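Local structure of Glyoxalase/Bleomycin resistance protein/dioxygenase domain (Frankia sp., 2RK0) at residues A[17-22]-A[116-121]; A[40-45]-A[54-59]; A[109-114]-A[123-128]. The protein is of unknown function but belongs to the glyoxalase/bleomycin resistance/dioxygenase superfamily, whose members are enzymes, many of them metal-dependent, and antibiotic-binding resistance proteins. One frame throughout, in Å; residues are numbered along the deposited sequence.

Contacts 2 and 3 are corresponding antiparallel hairpins in the two halves of the chain, each supplying the two central strands of a four-stranded mixed sheet ordered 1-4-3-2. Their centres lie 27 Å apart, their nearest atoms about 11 Å. Contact 1 joins the halves: helix 16-27 meets the turn that closes hairpin 109-127. It touches both neighbours, through Cys20 SG to Ala43 CB of contact 2 (3.5 Å) and Trp22 CH2 to Phe114 CE1 of contact 3 (3.8 Å). Contacts 2 and 3 also touch the second subunit. Glu123 of contact 3 packs beside His75 and His8 of that subunit, recalling the family's His/Glu metal ligands; the cleft is probably shared between subunits.

Contact 1: residues A[17-22]-A[116-121]; sequences DISCRW and DADNIA
Trp22 lays one face of its indole against the backbone at Asp116 and Ala117, where helix 16-27 of this glyoxalase-type fold meets the turn between strands 109-115 and 121-127. Asp116 CA stands 3.6 Å from the centroid of the Trp22 six-membered ring and 16° off its normal, the geometry of a CH-pi contact. On the same face, Asp116 CB lies 3.6 Å from Trp22 CZ3, while Ala117 N sits above the ring, offset toward the rim. The carboxylate of Asp116 is turned 82° against the indole plane. Its CG lies between the backbone N and the carbonyl carbon (chi1 71°), and the acid leads away from the tryptophan into its own type I turn. There Asp116 OD1 accepts from Asp118 N at 2.8 Å, an Asx turn, and from Ile120 N at 2.9 Å; the two donors arrive from opposite faces of the carboxylate, which pins its rotation. Tyr23 OH, also on the helix, binds Asp116 OD2. At the margin, Ile18 CG2 touches Ala117 CB at 4.0 Å. Ser19 OG and Asp118 OD2 are 3.4 Å apart at a poor angle, and two waters bridge them instead, while Asp118 OD1 takes Arg14 N. One of these waters lies 2.8 Å from Ser19 OG and donates to Asp118 OD2 at 2.7 Å.

Contact 2: residues A[40-45]-A[54-59]; sequences TSFAHG and VLREHD
Arg56 and Thr40 meet on one face of an antiparallel beta hairpin, the central strand pair of the N-terminal sheet in this glyoxalase-type fold. Arg56 NH1 donates to Thr40 OG1 at 2.9 Å with an N-H...O angle of 139°, the hydroxyl lying in the guanidinium plane at its edge. A bend at chi3 (-68°) swings Arg56 NE round, and the guanidinium ends beside Phe42, the two side chains pointing the same way with flat groups 31° apart. Phe42 CB sits over one guanidinium face, 3.7 Å from Arg56 CZ. The methyl of Thr40 works separately: CG2 is 3.5 Å from the centroid of the His58 imidazole, over its face, as a CH-pi contact. Further along this face, His44 CD2 touches Val54 CG2 at 4.0 Å.

The register beneath these side chains is fixed by the backbone ladder, in which Ser41 pairs with Glu57 and Ala43 with Leu55 by two hydrogen bonds each; Glu57 N to Ser41 O, at 2.8 Å, is one of them. The remaining pairs, from Thr40-His58 to His44-Val54, are non-hydrogen-bonded. Ser41, Ala43 and Leu55 turn to the opposite face, against Leu16 of helix 16-27, and Glu57 OE1 accepts from Leu16 N. The Arg56 face looks instead to the second subunit, whose Asp74 OD1 hydrogen-bonds His58 NE2.

Contact 3: residues A[109-114]-A[123-128]; sequences GWILAF and EAMLGR
Trp110 and Arg128 bring two flat groups together at the open end of the hairpin, their planes 21° apart. Arg128 NH1 approaches the indole obliquely, 3.5 Å from Trp110 CZ2, and its strong polar partner is Glu105, through a salt bridge. At the indole edge, in its plane, lies Gly127 O, 3.7 Å from Trp110 CZ3. Over one face, above the ring centre, sits a water weakly bound to Gly109 O. Leu126 lies beside the tryptophan, with CD2 3.8 Å from Trp110 CE3. At the other end Phe114 turns an edge to the partner strand, its CE2 3.9 Å from Ala124 N.

On the opposite sheet face, selenomethionine Met125 starts with CG anti to its backbone N (chi1 159°), then bends at chi2 and chi3. Its SE touches Ile111 CG1 at 3.7 Å, and Met125 CE comes over the backbone at Gly109 and Trp110, 3.2 Å from Trp110 O and 3.3 Å from Gly109 CA. Ile111 CG2 also meets Glu123 CD at 3.9 Å. Four backbone hydrogen bonds, two each for Trp110-Leu126 and Leu112-Ala124, fix this register.

Leu112 and Ala124 face helix 83-96, while Glu123 packs beside His75 and beside His8 of the second subunit, and Met125 on Ser7 of that subunit. The Glu123 side, with both histidines close by, probably corresponds to the metal-binding cleft of relatives. A four-stranded sheet of order 1-4-3-2 with a helix on one face is characteristic of the beta-alpha-beta-beta-beta module of the vicinal oxygen chelate fold.

Contact 1: residues A[17-22]-A[116-121]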
loop_
_atom_site.group_PDB
_atom_site.type_symbol
_atom_site.label_atom_id
_atom_site.label_comp_id
_atom_site.label_asym_id
_atom_site.label_seq_id
_atom_site.Cartn_x
_atom_site.Cartn_y
_atom_site.Cartn_z
ATOM N N ASP A 17 5.344 14.449 -12.500
ATOM C CA ASP A 17 6.710 14.953 -12.390
ATOM C C ASP A 17 7.073 15.374 -10.977
ATOM O O ASP A 17 8.167 15.094 -10.502
ATOM C CB ASP A 17 6.928 16.130 -13.340
ATOM C CG ASP A 17 6.741 15.742 -14.786
ATOM O OD1 ASP A 17 7.249 14.671 -15.178
ATOM O OD2 ASP A 17 6.094 16.510 -15.527
ATOM N N ILE A 18 6.154 16.057 -10.309
ATOM C CA ILE A 18 6.418 16.508 -8.949
ATOM C C ILE A 18 6.648 15.309 -8.036
ATOM O O ILE A 18 7.563 15.314 -7.214
ATOM C CB ILE A 18 5.257 17.378 -8.413
ATOM C CG1 ILE A 18 5.236 18.714 -9.169
ATOM C CG2 ILE A 18 5.420 17.623 -6.913
ATOM C CD1 ILE A 18 4.235 19.716 -8.643
ATOM N N SER A 19 5.831 14.275 -8.198
ATOM C CA SER A 19 5.955 13.069 -7.379
ATOM C C SER A 19 7.239 12.284 -7.658
ATOM O O SER A 19 7.874 11.769 -6.736
ATOM C CB SER A 19 4.737 12.173 -7.594
ATOM O OG SER A 19 3.575 12.786 -7.074
ATOM N N CYS A 20 7.617 12.191 -8.928
ATOM C CA CYS A 20 8.828 11.470 -9.293
ATOM C C CYS A 20 10.010 12.092 -8.577
ATOM O O CYS A 20 10.833 11.389 -8.003
ATOM C CB CYS A 20 9.053 11.523 -10.802
ATOM S SG CYS A 20 7.905 10.501 -11.740
ATOM N N ARG A 21 10.097 13.416 -8.621
ATOM C CA ARG A 21 11.186 14.108 -7.953
ATOM C C ARG A 21 11.113 13.917 -6.434
ATOM O O ARG A 21 12.135 13.729 -5.773
ATOM C CB ARG A 21 11.152 15.599 -8.290
ATOM C CG ARG A 21 11.650 15.932 -9.690
ATOM C CD ARG A 21 11.810 17.439 -9.852
ATOM N NE ARG A 21 10.539 18.114 -10.098
ATOM C CZ ARG A 21 9.947 18.172 -11.288
ATOM N NH1 ARG A 21 10.514 17.598 -12.343
ATOM N NH2 ARG A 21 8.788 18.802 -11.423
ATOM N N TRP A 22 9.904 13.952 -5.883
ATOM C CA TRP A 22 9.744 13.789 -4.446
ATOM C C TRP A 22 10.215 12.408 -3.996
ATOM O O TRP A 22 11.005 12.280 -3.065
ATOM C CB TRP A 22 8.282 13.966 -4.035
ATOM C CG TRP A 22 8.114 14.102 -2.546
ATOM C CD1 TRP A 22 8.110 15.265 -1.829
ATOM C CD2 TRP A 22 7.990 13.040 -1.587
ATOM N NE1 TRP A 22 7.995 14.995 -0.488
ATOM C CE2 TRP A 22 7.918 13.640 -0.309
ATOM C CE3 TRP A 22 7.932 11.640 -1.682
ATOM C CZ2 TRP A 22 7.791 12.892 0.868
ATOM C CZ3 TRP A 22 7.805 10.898 -0.510
ATOM C CH2 TRP A 22 7.736 11.529 0.747
ATOM N N ASP A 116 3.713 12.496 1.479
ATOM C CA ASP A 116 4.392 12.808 0.237
ATOM C C ASP A 116 3.792 14.089 -0.322
ATOM O O ASP A 116 2.979 14.734 0.346
ATOM C CB ASP A 116 4.289 11.650 -0.763
ATOM C CG ASP A 116 2.893 11.469 -1.342
ATOM O OD1 ASP A 116 1.948 12.220 -0.995
ATOM O OD2 ASP A 116 2.757 10.548 -2.169
ATOM N N ALA A 117 4.192 14.458 -1.533
ATOM C CA ALA A 117 3.708 15.683 -2.163
ATOM C C ALA A 117 2.182 15.788 -2.256
ATOM O O ALA A 117 1.639 16.888 -2.320
ATOM C CB ALA A 117 4.329 15.827 -3.542
ATOM N N ASP A 118 1.495 14.648 -2.261
ATOM C CA ASP A 118 0.033 14.638 -2.323
ATOM C C ASP A 118 -0.596 14.389 -0.953
ATOM O O ASP A 118 -1.787 14.099 -0.840
ATOM C CB ASP A 118 -0.433 13.574 -3.315
ATOM C CG ASP A 118 -0.258 14.014 -4.748
ATOM O OD1 ASP A 118 -1.177 14.667 -5.274
ATOM O OD2 ASP A 118 0.804 13.731 -5.340
ATOM N N ASN A 119 0.217 14.501 0.090
ATOM C CA ASN A 119 -0.251 14.293 1.452
ATOM C C ASN A 119 -0.613 12.843 1.745
ATOM O O ASN A 119 -1.293 12.552 2.726
ATOM C CB ASN A 119 -1.466 15.171 1.742
ATOM C CG ASN A 119 -1.413 15.774 3.117
ATOM O OD1 ASN A 119 -2.405 15.775 3.853
ATOM N ND2 ASN A 119 -0.249 16.299 3.478
ATOM N N ILE A 120 -0.176 11.929 0.892
ATOM C CA ILE A 120 -0.465 10.521 1.127
ATOM C C ILE A 120 0.301 10.111 2.387
ATOM O O ILE A 120 1.481 10.445 2.541
ATOM C CB ILE A 120 -0.028 9.675 -0.077
ATOM C CG1 ILE A 120 -0.844 10.105 -1.305
ATOM C CG2 ILE A 120 -0.175 8.182 0.244
ATOM C CD1 ILE A 120 -0.469 9.393 -2.598
ATOM N N ALA A 121 -0.376 9.408 3.290
ATOM C CA ALA A 121 0.231 8.993 4.546
ATOM C C ALA A 121 1.193 7.813 4.436
ATOM O O ALA A 121 0.800 6.711 4.051
ATOM C CB ALA A 121 -0.856 8.680 5.572
HETATM O O HOH W 1 1.789 15.182 -7.332
HETATM O O HOH W 2 2.896 12.325 -4.352
#

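Contact 2: residues A[40-45]-A[54-59]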
loop_
_atom_site.group_PDB
_atom_site.type_symbol
_atom_site.label_atom_id
_atom_site.label_comp_id
_atom_site.label_asym_id
_atom_site.label_seq_id
_atom_site.Cartn_x
_atom_site.Cartn_y
_atom_site.Cartn_z
ATOM N N THR A 40 -4.204 7.817 -18.194
ATOM C CA THR A 40 -3.186 8.159 -17.207
ATOM C C THR A 40 -1.770 8.242 -17.762
ATOM O O THR A 40 -1.489 7.787 -18.870
ATOM C CB THR A 40 -3.135 7.110 -16.072
ATOM O OG1 THR A 40 -2.869 5.816 -16.638
ATOM C CG2 THR A 40 -4.450 7.073 -15.298
ATOM N N SER A 41 -0.895 8.840 -16.959
ATOM C CA SER A 41 0.529 8.955 -17.250
ATOM C C SER A 41 1.119 8.216 -16.054
ATOM O O SER A 41 0.620 8.357 -14.938
ATOM C CB SER A 41 0.999 10.413 -17.220
ATOM O OG SER A 41 0.391 11.178 -18.246
ATOM N N PHE A 42 2.161 7.424 -16.269
ATOM C CA PHE A 42 2.740 6.687 -15.160
ATOM C C PHE A 42 4.258 6.678 -15.200
ATOM O O PHE A 42 4.877 6.958 -16.232
ATOM C CB PHE A 42 2.222 5.248 -15.176
ATOM C CG PHE A 42 2.823 4.410 -16.263
ATOM C CD1 PHE A 42 4.091 3.854 -16.109
ATOM C CD2 PHE A 42 2.145 4.210 -17.462
ATOM C CE1 PHE A 42 4.679 3.112 -17.131
ATOM C CE2 PHE A 42 2.723 3.469 -18.496
ATOM C CZ PHE A 42 3.994 2.920 -18.330
ATOM N N ALA A 43 4.842 6.361 -14.054
ATOM C CA ALA A 43 6.282 6.261 -13.905
ATOM C C ALA A 43 6.503 5.128 -12.920
ATOM O O ALA A 43 6.057 5.188 -11.773
ATOM C CB ALA A 43 6.865 7.563 -13.361
ATOM N N HIS A 44 7.159 4.075 -13.388
ATOM C CA HIS A 44 7.443 2.922 -12.557
ATOM C C HIS A 44 8.877 2.999 -12.055
ATOM O O HIS A 44 9.809 3.144 -12.842
ATOM C CB HIS A 44 7.264 1.635 -13.361
ATOM C CG HIS A 44 7.739 0.408 -12.649
ATOM N ND1 HIS A 44 8.061 -0.757 -13.312
ATOM C CD2 HIS A 44 7.950 0.163 -11.334
ATOM C CE1 HIS A 44 8.452 -1.666 -12.434
ATOM N NE2 HIS A 44 8.394 -1.133 -11.229
ATOM N N GLY A 45 9.047 2.897 -10.743
ATOM C CA GLY A 45 10.375 2.941 -10.167
ATOM C C GLY A 45 10.510 1.923 -9.053
ATOM O O GLY A 45 9.531 1.284 -8.662
ATOM N N VAL A 54 4.665 2.429 -8.434
ATOM C CA VAL A 54 4.265 3.063 -9.674
ATOM C C VAL A 54 3.476 4.316 -9.320
ATOM O O VAL A 54 2.538 4.260 -8.527
ATOM C CB VAL A 54 3.374 2.131 -10.528
ATOM C CG1 VAL A 54 3.058 2.800 -11.860
ATOM C CG2 VAL A 54 4.081 0.782 -10.749
ATOM N N LEU A 55 3.890 5.448 -9.883
ATOM C CA LEU A 55 3.216 6.722 -9.655
ATOM C C LEU A 55 2.295 6.905 -10.851
ATOM O O LEU A 55 2.708 6.717 -11.995
ATOM C CB LEU A 55 4.239 7.859 -9.574
ATOM C CG LEU A 55 5.316 7.652 -8.500
ATOM C CD1 LEU A 55 6.306 8.810 -8.482
ATOM C CD2 LEU A 55 4.648 7.521 -7.148
ATOM N N ARG A 56 1.044 7.269 -10.597
ATOM C CA ARG A 56 0.098 7.413 -11.692
ATOM C C ARG A 56 -0.751 8.685 -11.630
ATOM O O ARG A 56 -1.423 8.956 -10.633
ATOM C CB ARG A 56 -0.796 6.170 -11.721
ATOM C CG ARG A 56 -1.632 6.005 -12.971
ATOM C CD ARG A 56 -2.240 4.607 -13.016
ATOM N NE ARG A 56 -1.223 3.578 -13.218
ATOM C CZ ARG A 56 -0.766 3.202 -14.411
ATOM N NH1 ARG A 56 -1.238 3.764 -15.517
ATOM N NH2 ARG A 56 0.169 2.270 -14.502
ATOM N N GLU A 57 -0.708 9.462 -12.706
ATOM C CA GLU A 57 -1.488 10.689 -12.785
ATOM C C GLU A 57 -2.663 10.450 -13.723
ATOM O O GLU A 57 -2.469 10.075 -14.876
ATOM C CB GLU A 57 -0.647 11.841 -13.326
ATOM C CG GLU A 57 -1.318 13.197 -13.164
ATOM C CD GLU A 57 -0.581 14.311 -13.887
ATOM O OE1 GLU A 57 0.668 14.283 -13.915
ATOM O OE2 GLU A 57 -1.254 15.222 -14.412
ATOM N N HIS A 58 -3.876 10.668 -13.217
ATOM C CA HIS A 58 -5.100 10.490 -13.991
ATOM C C HIS A 58 -5.487 11.801 -14.681
ATOM O O HIS A 58 -5.553 12.848 -14.038
ATOM C CB HIS A 58 -6.228 10.032 -13.057
ATOM C CG HIS A 58 -6.012 8.669 -12.472
ATOM N ND1 HIS A 58 -6.636 7.542 -12.962
ATOM C CD2 HIS A 58 -5.211 8.248 -11.465
ATOM C CE1 HIS A 58 -6.228 6.486 -12.283
ATOM N NE2 HIS A 58 -5.364 6.886 -11.370
ATOM N N ASP A 59 -5.735 11.752 -15.989
ATOM C CA ASP A 59 -6.100 12.971 -16.712
ATOM C C ASP A 59 -7.279 13.660 -16.044
ATOM O O ASP A 59 -7.350 14.885 -16.012
ATOM C CB ASP A 59 -6.482 12.668 -18.158
ATOM C CG ASP A 59 -5.414 11.905 -18.905
ATOM O OD1 ASP A 59 -4.216 12.077 -18.596
ATOM O OD2 ASP A 59 -5.791 11.143 -19.818
HETATM O O HOH W 3 1.915 13.405 -16.674
#

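Contact 3: residues A[109-114]-A[123-128]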
loop_
_atom_site.group_PDB
_atom_site.type_symbol
_atom_site.label_atom_id
_atom_site.label_comp_id
_atom_site.label_asym_id
_atom_site.label_seq_id
_atom_site.Cartn_x
_atom_site.Cartn_y
_atom_site.Cartn_z
ATOM N N GLY A 109 8.939 -0.561 18.742
ATOM C CA GLY A 109 9.805 -0.012 17.714
ATOM C C GLY A 109 9.746 1.497 17.614
ATOM O O GLY A 109 9.181 2.159 18.490
ATOM N N TRP A 110 10.334 2.035 16.546
ATOM C CA TRP A 110 10.357 3.473 16.289
ATOM C C TRP A 110 9.616 3.706 14.977
ATOM O O TRP A 110 9.762 2.933 14.027
ATOM C CB TRP A 110 11.802 3.970 16.145
ATOM C CG TRP A 110 12.597 3.918 17.410
ATOM C CD1 TRP A 110 12.857 4.955 18.255
ATOM C CD2 TRP A 110 13.208 2.761 17.993
ATOM N NE1 TRP A 110 13.594 4.520 19.332
ATOM C CE2 TRP A 110 13.820 3.174 19.197
ATOM C CE3 TRP A 110 13.292 1.409 17.619
ATOM C CZ2 TRP A 110 14.517 2.289 20.032
ATOM C CZ3 TRP A 110 13.984 0.526 18.450
ATOM C CH2 TRP A 110 14.585 0.973 19.645
ATOM N N ILE A 111 8.823 4.767 14.925
ATOM C CA ILE A 111 8.077 5.080 13.713
ATOM C C ILE A 111 8.270 6.535 13.321
ATOM O O ILE A 111 8.272 7.432 14.170
ATOM C CB ILE A 111 6.563 4.823 13.895
ATOM C CG1 ILE A 111 6.312 3.345 14.189
ATOM C CG2 ILE A 111 5.803 5.223 12.632
ATOM C CD1 ILE A 111 4.869 3.018 14.503
ATOM N N LEU A 112 8.443 6.757 12.026
ATOM C CA LEU A 112 8.589 8.097 11.483
ATOM C C LEU A 112 7.397 8.252 10.548
ATOM O O LEU A 112 7.292 7.543 9.549
ATOM C CB LEU A 112 9.902 8.214 10.708
ATOM C CG LEU A 112 10.168 9.508 9.937
ATOM C CD1 LEU A 112 10.004 10.701 10.856
ATOM C CD2 LEU A 112 11.574 9.459 9.341
ATOM N N ALA A 113 6.476 9.150 10.886
ATOM C CA ALA A 113 5.297 9.348 10.055
ATOM C C ALA A 113 5.480 10.585 9.187
ATOM O O ALA A 113 5.844 11.656 9.683
ATOM C CB ALA A 113 4.050 9.487 10.943
ATOM N N PHE A 114 5.241 10.439 7.886
ATOM C CA PHE A 114 5.402 11.558 6.967
ATOM C C PHE A 114 4.418 11.494 5.799
ATOM O O PHE A 114 3.716 10.495 5.607
ATOM C CB PHE A 114 6.856 11.611 6.466
ATOM C CG PHE A 114 7.320 10.347 5.773
ATOM C CD1 PHE A 114 7.456 10.310 4.384
ATOM C CD2 PHE A 114 7.638 9.204 6.505
ATOM C CE1 PHE A 114 7.910 9.156 3.726
ATOM C CE2 PHE A 114 8.092 8.039 5.865
ATOM C CZ PHE A 114 8.228 8.017 4.473
ATOM N N GLU A 123 4.869 5.842 6.362
ATOM C CA GLU A 123 5.580 5.599 7.609
ATOM C C GLU A 123 6.847 4.786 7.353
ATOM O O GLU A 123 6.931 4.033 6.377
ATOM C CB GLU A 123 4.723 4.801 8.603
ATOM C CG GLU A 123 3.411 5.427 9.016
ATOM C CD GLU A 123 2.765 4.670 10.176
ATOM O OE1 GLU A 123 2.933 3.435 10.251
ATOM O OE2 GLU A 123 2.082 5.308 11.001
ATOM N N ALA A 124 7.826 4.960 8.234
ATOM C CA ALA A 124 9.077 4.204 8.189
ATOM C C ALA A 124 9.123 3.589 9.580
ATOM O O ALA A 124 8.979 4.292 10.583
ATOM C CB ALA A 124 10.255 5.111 7.981
HETATM N N MSE A 125 9.339 2.282 9.628
HETATM C CA MSE A 125 9.325 1.539 10.876
HETATM C C MSE A 125 10.588 0.734 11.192
HETATM O O MSE A 125 11.129 0.057 10.323
HETATM C CB MSE A 125 8.125 0.598 10.818
HETATM C CG MSE A 125 8.175 -0.589 11.747
HETATM SE SE MSE A 125 7.178 -0.209 13.370
HETATM C CE MSE A 125 8.594 0.049 14.688
ATOM N N LEU A 126 11.031 0.805 12.448
ATOM C CA LEU A 126 12.207 0.072 12.925
ATOM C C LEU A 126 11.779 -0.775 14.122
ATOM O O LEU A 126 11.216 -0.254 15.089
ATOM C CB LEU A 126 13.311 1.036 13.359
ATOM C CG LEU A 126 14.595 0.397 13.913
ATOM C CD1 LEU A 126 15.343 -0.324 12.785
ATOM C CD2 LEU A 126 15.484 1.483 14.541
ATOM N N GLY A 127 12.045 -2.075 14.060
ATOM C CA GLY A 127 11.657 -2.967 15.140
ATOM C C GLY A 127 12.543 -2.889 16.369
ATOM O O GLY A 127 13.689 -2.475 16.290
ATOM N N ARG A 128 12.011 -3.309 17.508
ATOM C CA ARG A 128 12.765 -3.264 18.753
ATOM C C ARG A 128 13.135 -4.651 19.280
ATOM O O ARG A 128 14.315 -4.960 19.474
ATOM C CB ARG A 128 11.948 -2.528 19.817
ATOM C CG ARG A 128 12.698 -2.258 21.103
ATOM C CD ARG A 128 11.762 -1.735 22.182
ATOM N NE ARG A 128 12.502 -1.225 23.327
ATOM C CZ ARG A 128 12.840 0.049 23.495
ATOM N NH1 ARG A 128 12.496 0.955 22.595
ATOM N NH2 ARG A 128 13.530 0.416 24.563
HETATM O O HOH W 4 11.219 1.382 20.443
#